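Local coordinates for protein PAN2-PAN3 deadenylation complex catalytic subunit pan2 (Neurospora crassa, PDB 4CZX) that probably shortens mRNA poly(A) tails as the catalytic subunit of the PAN2-PAN3 deadenylation complex, here represented by its N-terminal WD40 domain, at residues Q287-H292 / A305-N310. Residues are numbered along the deposited sequence; the frame is centred on the assembly and turned at random.
Sequences QGVVLH and ADNKHN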
loop_
_atom_site.group_PDB
_atom_site.type_symbol
_atom_site.label_atom_id
_atom_site.label_comp_id
_atom_site.label_asym_id
_atom_site.label_seq_id
_atom_site.Cartn_x
_atom_site.Cartn_y
_atom_site.Cartn_z
ATOM N N GLN A 287 33.528 -12.968 12.175
ATOM C CA GLN A 287 33.648 -13.074 10.731
ATOM C C GLN A 287 34.273 -11.796 10.186
ATOM O O GLN A 287 35.158 -11.839 9.340
ATOM C CB GLN A 287 32.284 -13.331 10.079
ATOM C CG GLN A 287 32.353 -13.468 8.564
ATOM C CD GLN A 287 30.997 -13.681 7.913
ATOM O OE1 GLN A 287 29.949 -13.576 8.560
ATOM N NE2 GLN A 287 31.012 -13.980 6.619
ATOM N N GLY A 288 33.820 -10.655 10.690
ATOM C CA GLY A 288 34.333 -9.379 10.231
ATOM C C GLY A 288 35.117 -8.629 11.285
ATOM O O GLY A 288 35.584 -9.213 12.262
ATOM N N VAL A 289 35.264 -7.326 11.070
ATOM C CA VAL A 289 35.926 -6.438 12.014
ATOM C C VAL A 289 34.973 -6.129 13.171
ATOM O O VAL A 289 33.817 -5.790 12.937
ATOM C CB VAL A 289 36.348 -5.129 11.339
ATOM C CG1 VAL A 289 36.939 -4.170 12.349
ATOM C CG2 VAL A 289 37.333 -5.409 10.199
ATOM N N VAL A 290 35.444 -6.253 14.407
ATOM C CA VAL A 290 34.590 -5.962 15.558
ATOM C C VAL A 290 34.296 -4.465 15.598
ATOM O O VAL A 290 35.211 -3.647 15.463
ATOM C CB VAL A 290 35.232 -6.414 16.894
ATOM C CG1 VAL A 290 34.322 -6.067 18.060
ATOM C CG2 VAL A 290 35.510 -7.903 16.865
ATOM N N LEU A 291 33.018 -4.118 15.744
ATOM C CA LEU A 291 32.575 -2.720 15.775
ATOM C C LEU A 291 31.997 -2.281 17.114
ATOM O O LEU A 291 32.042 -1.093 17.449
ATOM C CB LEU A 291 31.510 -2.471 14.707
ATOM C CG LEU A 291 31.955 -2.523 13.248
ATOM C CD1 LEU A 291 30.766 -2.195 12.368
ATOM C CD2 LEU A 291 33.102 -1.559 12.988
ATOM N N HIS A 292 31.395 -3.222 17.843
ATOM C CA HIS A 292 30.786 -2.911 19.139
ATOM C C HIS A 292 30.990 -4.035 20.129
ATOM O O HIS A 292 31.156 -5.195 19.751
ATOM C CB HIS A 292 29.274 -2.622 19.000
ATOM C CG HIS A 292 28.944 -1.680 17.892
ATOM N ND1 HIS A 292 29.168 -0.323 17.976
ATOM C CD2 HIS A 292 28.405 -1.901 16.670
ATOM C CE1 HIS A 292 28.819 0.247 16.834
ATOM N NE2 HIS A 292 28.340 -0.687 16.029
ATOM N N ALA A 305 29.762 -7.204 18.251
ATOM C CA ALA A 305 29.133 -7.106 16.939
ATOM C C ALA A 305 30.189 -6.771 15.905
ATOM O O ALA A 305 31.080 -5.963 16.182
ATOM C CB ALA A 305 28.022 -6.053 16.934
ATOM N N ASP A 306 30.104 -7.393 14.725
ATOM C CA ASP A 306 31.119 -7.165 13.697
ATOM C C ASP A 306 30.543 -6.488 12.458
ATOM O O ASP A 306 29.325 -6.320 12.333
ATOM C CB ASP A 306 31.841 -8.477 13.318
ATOM C CG ASP A 306 30.969 -9.470 12.537
ATOM O OD1 ASP A 306 29.927 -9.101 11.952
ATOM O OD2 ASP A 306 31.354 -10.659 12.498
ATOM N N ASN A 307 31.419 -6.105 11.532
ATOM C CA ASN A 307 30.952 -5.334 10.390
ATOM C C ASN A 307 30.332 -6.223 9.315
ATOM O O ASN A 307 29.927 -5.734 8.266
ATOM C CB ASN A 307 32.094 -4.488 9.813
ATOM C CG ASN A 307 33.131 -5.308 9.097
ATOM O OD1 ASN A 307 33.280 -6.502 9.341
ATOM N ND2 ASN A 307 33.859 -4.668 8.193
ATOM N N LYS A 308 30.250 -7.524 9.586
ATOM C CA LYS A 308 29.556 -8.461 8.698
ATOM C C LYS A 308 28.133 -8.764 9.198
ATOM O O LYS A 308 27.508 -9.736 8.762
ATOM C CB LYS A 308 30.349 -9.766 8.567
ATOM C CG LYS A 308 31.726 -9.623 7.881
ATOM C CD LYS A 308 31.659 -8.846 6.576
ATOM C CE LYS A 308 33.027 -8.814 5.874
ATOM N NZ LYS A 308 34.124 -8.312 6.765
ATOM N N HIS A 309 27.655 -7.924 10.117
ATOM C CA HIS A 309 26.300 -7.976 10.702
ATOM C C HIS A 309 26.100 -9.063 11.775
ATOM O O HIS A 309 24.970 -9.307 12.207
ATOM C CB HIS A 309 25.228 -8.151 9.607
ATOM C CG HIS A 309 25.163 -7.023 8.621
ATOM N ND1 HIS A 309 23.969 -6.514 8.156
ATOM C CD2 HIS A 309 26.138 -6.325 7.989
ATOM C CE1 HIS A 309 24.209 -5.541 7.296
ATOM N NE2 HIS A 309 25.517 -5.408 7.173
ATOM N N ASN A 310 27.172 -9.706 12.228
ATOM C CA ASN A 310 27.020 -10.713 13.275
ATOM C C ASN A 310 27.136 -10.110 14.656
ATOM O O ASN A 310 27.944 -9.214 14.876
ATOM C CB ASN A 310 28.068 -11.817 13.148
ATOM C CG ASN A 310 28.119 -12.415 11.769
ATOM O OD1 ASN A 310 27.177 -13.079 11.339
ATOM N ND2 ASN A 310 29.231 -12.194 11.064
#
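D306 OD2 takes hydrogen bonds from G288 N and N310 ND2, and a weak one from Y312 OH. G288 N meets it from above the carboxylate plane at 3.1 Å. N310 ND2 reaches its syn lone pair at 3.0 Å. The same ND2 donates to Q287 OE1 at 2.9 Å. With CG anti to the backbone N (chi1 -179°) and the chain extended, Q287 carries its amide out to N310, and the two amide planes are nearly coplanar. D306 OD1 takes K308 N and N310 N from opposite faces; the K308 bond makes an Asx turn. An alanine at D306 would probably leave G288 N and the backbone amides K308 N and N310 N without their acceptor, so the loop could shift. N307 OD1 accepts hydrogen bonds from V289 N, at 2.8 Å, and K308 NZ, from opposite faces. N307 N returns a bond to V289 O. L291 CD1 packs on N307 CB at 3.7 Å. A305 O accepts from both L291 N and H292 N, a classic beta bulge. H292 NE2 hydrogen-bonds to A30 O. The contact pairs the start of strand 290-295 with the end of 302-306, a hairpin in a four-stranded WD40 propeller blade.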